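PDB 2YOC: pullulanase from Klebsiella oxytoca, which hydrolyses the alpha-1,6-glucosidic linkages of pullulan and related branched alpha-glucans, as a glycosyl hydrolase exported by a type 2 secretion system. Local coordinates for residues B[351-356]-B[607-612]. Residues are numbered along the deposited sequence; the frame is centred on the assembly and turned at random.
Sequences VYHPQS and VLDKIV
The carboxylate oxygen OD2 of D609 is shared by two donors, the backbone N of G600 and, across the contact, the ring of H353. NE2 of H353 lies 3.0 Å from OD2 of D609, but the N-H...O angle of 125° makes this a weak, bent hydrogen bond. The oxygen sits at the edge of the imidazole, in its plane, while the carboxylate plane is turned 79° from that of the ring. Histidine suits the place because it can work from both nitrogens: ND1 of H353 accepts from the backbone N of Q355 (3.2 Å), close to the ring plane, which is consistent with NE2 as the donor facing D609. CG of H353 stands anti to the backbone N (chi1 -157°), on a CB that already points from strand 344-353, in the CBM48 region, toward the short helix 608-611, which lies between strands 586-591 and 661-664 of the catalytic (beta/alpha)8 barrel. Aspartate matches this buried spot by having two acceptors, since OD1 takes the N-H of W614 just beyond the helix; the nearby imidazole and these amides would probably stabilise its negative charge. Two residues before H353, V351 lays CG1 3.6 Å from the carbonyl O of K610, a compact branched side chain filling a buried position beside Y362, whose hydroxyl hydrogen-bonds that same carbonyl. CB of K610 points away from the strand, and NZ is hydrogen-bonded to the carbonyls of D603 and S606.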
ATOM      1  N   VAL B 351       2.917  23.275  56.649  1.00 68.21           N
ATOM      2  CA  VAL B 351       2.557  23.545  55.276  1.00 65.74           C
ATOM      3  C   VAL B 351       1.082  23.250  54.940  1.00 72.63           C
ATOM      4  O   VAL B 351       0.520  22.252  55.382  1.00 73.15           O
ATOM      5  CB  VAL B 351       3.569  22.807  54.342  1.00 65.99           C
ATOM      6  CG1 VAL B 351       3.608  21.297  54.612  1.00 64.98           C
ATOM      7  CG2 VAL B 351       3.354  23.131  52.865  1.00 64.11           C
ATOM      8  N   TYR B 352       0.482  24.106  54.116  1.00 69.24           N
ATOM      9  CA  TYR B 352      -0.867  23.915  53.666  1.00 69.71           C
ATOM     10  C   TYR B 352      -0.888  22.829  52.576  1.00 75.44           C
ATOM     11  O   TYR B 352      -0.182  22.950  51.569  1.00 73.54           O
ATOM     12  CB  TYR B 352      -1.450  25.243  53.143  1.00 71.56           C
ATOM     13  CG  TYR B 352      -2.707  25.043  52.325  1.00 74.58           C
ATOM     14  CD1 TYR B 352      -3.921  24.754  52.937  1.00 77.50           C
ATOM     15  CD2 TYR B 352      -2.668  25.060  50.934  1.00 75.07           C
ATOM     16  CE1 TYR B 352      -5.080  24.553  52.189  1.00 78.12           C
ATOM     17  CE2 TYR B 352      -3.816  24.835  50.173  1.00 76.16           C
ATOM     18  CZ  TYR B 352      -5.023  24.581  50.803  1.00 86.57           C
ATOM     19  OH  TYR B 352      -6.153  24.354  50.040  1.00 86.60           O
ATOM     20  N   HIS B 353      -1.706  21.776  52.770  1.00 73.94           N
ATOM     21  CA  HIS B 353      -1.862  20.710  51.775  1.00 71.77           C
ATOM     22  C   HIS B 353      -3.230  20.865  51.138  1.00 77.39           C
ATOM     23  O   HIS B 353      -4.232  20.726  51.840  1.00 77.95           O
ATOM     24  CB  HIS B 353      -1.731  19.308  52.398  1.00 72.35           C
ATOM     25  CG  HIS B 353      -1.335  18.283  51.395  1.00 74.21           C
ATOM     26  ND1 HIS B 353      -2.052  18.107  50.221  1.00 75.12           N
ATOM     27  CD2 HIS B 353      -0.262  17.463  51.377  1.00 75.49           C
ATOM     28  CE1 HIS B 353      -1.404  17.177  49.537  1.00 73.42           C
ATOM     29  NE2 HIS B 353      -0.325  16.751  50.195  1.00 74.01           N
ATOM     30  N   PRO B 354      -3.317  21.105  49.812  1.00 74.89           N
ATOM     31  CA  PRO B 354      -4.637  21.284  49.186  1.00 74.46           C
ATOM     32  C   PRO B 354      -5.565  20.070  49.198  1.00 76.69           C
ATOM     33  O   PRO B 354      -6.780  20.256  49.102  1.00 78.44           O
ATOM     34  CB  PRO B 354      -4.302  21.757  47.775  1.00 75.08           C
ATOM     35  CG  PRO B 354      -2.873  22.220  47.839  1.00 79.03           C
ATOM     36  CD  PRO B 354      -2.242  21.304  48.826  1.00 75.22           C
ATOM     37  N   GLN B 355      -5.017  18.849  49.365  1.00 70.18           N
ATOM     38  CA  GLN B 355      -5.817  17.626  49.457  1.00 69.49           C
ATOM     39  C   GLN B 355      -6.680  17.617  50.729  1.00 75.43           C
ATOM     40  O   GLN B 355      -7.841  17.209  50.668  1.00 76.16           O
ATOM     41  CB  GLN B 355      -4.943  16.373  49.415  1.00 69.65           C
ATOM     42  CG  GLN B 355      -5.725  15.119  49.069  1.00 83.79           C
ATOM     43  CD  GLN B 355      -4.853  13.904  49.079  1.00111.77           C
ATOM     44  OE1 GLN B 355      -3.809  13.855  48.413  1.00116.30           O
ATOM     45  NE2 GLN B 355      -5.288  12.874  49.787  1.00 97.64           N
ATOM     46  N   SER B 356      -6.107  18.049  51.870  1.00 71.38           N
ATOM     47  CA  SER B 356      -6.763  18.107  53.169  1.00 71.97           C
ATOM     48  C   SER B 356      -7.317  19.518  53.471  1.00 77.68           C
ATOM     49  O   SER B 356      -8.070  19.713  54.440  1.00 80.95           O
ATOM     50  CB  SER B 356      -5.781  17.683  54.255  1.00 75.83           C
ATOM     51  OG  SER B 356      -4.656  18.545  54.276  1.00 84.72           O
ATOM     52  N   VAL B 607       6.548  11.301  50.557  1.00 69.35           N
ATOM     53  CA  VAL B 607       7.672  12.118  51.024  1.00 67.69           C
ATOM     54  C   VAL B 607       7.599  13.443  50.259  1.00 67.06           C
ATOM     55  O   VAL B 607       7.323  14.488  50.853  1.00 69.32           O
ATOM     56  CB  VAL B 607       9.056  11.396  50.933  1.00 70.85           C
ATOM     57  CG1 VAL B 607      10.157  12.243  51.553  1.00 71.39           C
ATOM     58  CG2 VAL B 607       9.028  10.007  51.583  1.00 70.68           C
ATOM     59  N   LEU B 608       7.698  13.368  48.938  1.00 58.29           N
ATOM     60  CA  LEU B 608       7.638  14.525  48.040  1.00 56.23           C
ATOM     61  C   LEU B 608       6.341  15.340  48.132  1.00 63.80           C
ATOM     62  O   LEU B 608       6.403  16.573  48.140  1.00 64.06           O
ATOM     63  CB  LEU B 608       7.915  14.110  46.584  1.00 53.51           C
ATOM     64  CG  LEU B 608       9.332  13.688  46.282  1.00 54.90           C
ATOM     65  CD1 LEU B 608       9.409  13.013  44.956  1.00 52.84           C
ATOM     66  CD2 LEU B 608      10.290  14.877  46.380  1.00 54.37           C
ATOM     67  N   ASP B 609       5.173  14.662  48.199  1.00 60.96           N
ATOM     68  CA  ASP B 609       3.906  15.385  48.277  1.00 60.77           C
ATOM     69  C   ASP B 609       3.595  15.961  49.676  1.00 63.40           C
ATOM     70  O   ASP B 609       2.682  16.780  49.819  1.00 62.85           O
ATOM     71  CB  ASP B 609       2.742  14.581  47.683  1.00 62.93           C
ATOM     72  CG  ASP B 609       1.562  15.455  47.273  1.00 78.17           C
ATOM     73  OD1 ASP B 609       1.777  16.432  46.493  1.00 73.14           O
ATOM     74  OD2 ASP B 609       0.432  15.204  47.772  1.00 94.32           O
ATOM     75  N   LYS B 610       4.366  15.563  50.699  1.00 57.89           N
ATOM     76  CA  LYS B 610       4.198  16.132  52.024  1.00 57.68           C
ATOM     77  C   LYS B 610       5.005  17.438  52.105  1.00 60.41           C
ATOM     78  O   LYS B 610       4.590  18.358  52.812  1.00 58.15           O
ATOM     79  CB  LYS B 610       4.656  15.165  53.118  1.00 60.31           C
ATOM     80  CG  LYS B 610       3.682  14.045  53.440  1.00 61.31           C
ATOM     81  CD  LYS B 610       4.065  13.499  54.789  1.00 60.25           C
ATOM     82  CE  LYS B 610       3.351  12.231  55.166  1.00 72.06           C
ATOM     83  NZ  LYS B 610       4.262  11.060  55.064  1.00 74.74           N
ATOM     84  N   ILE B 611       6.154  17.519  51.361  1.00 56.87           N
ATOM     85  CA  ILE B 611       7.055  18.690  51.354  1.00 56.16           C
ATOM     86  C   ILE B 611       6.580  19.830  50.452  1.00 61.04           C
ATOM     87  O   ILE B 611       6.507  20.981  50.904  1.00 61.32           O
ATOM     88  CB  ILE B 611       8.554  18.329  51.166  1.00 57.75           C
ATOM     89  CG1 ILE B 611       8.972  17.221  52.142  1.00 59.19           C
ATOM     90  CG2 ILE B 611       9.418  19.544  51.390  1.00 58.27           C
ATOM     91  CD1 ILE B 611      10.197  16.470  51.757  1.00 62.06           C
ATOM     92  N   VAL B 612       6.306  19.535  49.179  1.00 58.28           N
ATOM     93  CA  VAL B 612       5.786  20.542  48.237  1.00 58.20           C
ATOM     94  C   VAL B 612       4.491  19.962  47.649  1.00 63.90           C
ATOM     95  O   VAL B 612       4.516  19.393  46.534  1.00 62.62           O
ATOM     96  CB  VAL B 612       6.777  21.112  47.148  1.00 60.77           C
ATOM     97  CG1 VAL B 612       6.199  22.367  46.485  1.00 60.28           C
ATOM     98  CG2 VAL B 612       8.158  21.420  47.725  1.00 60.59           C
TER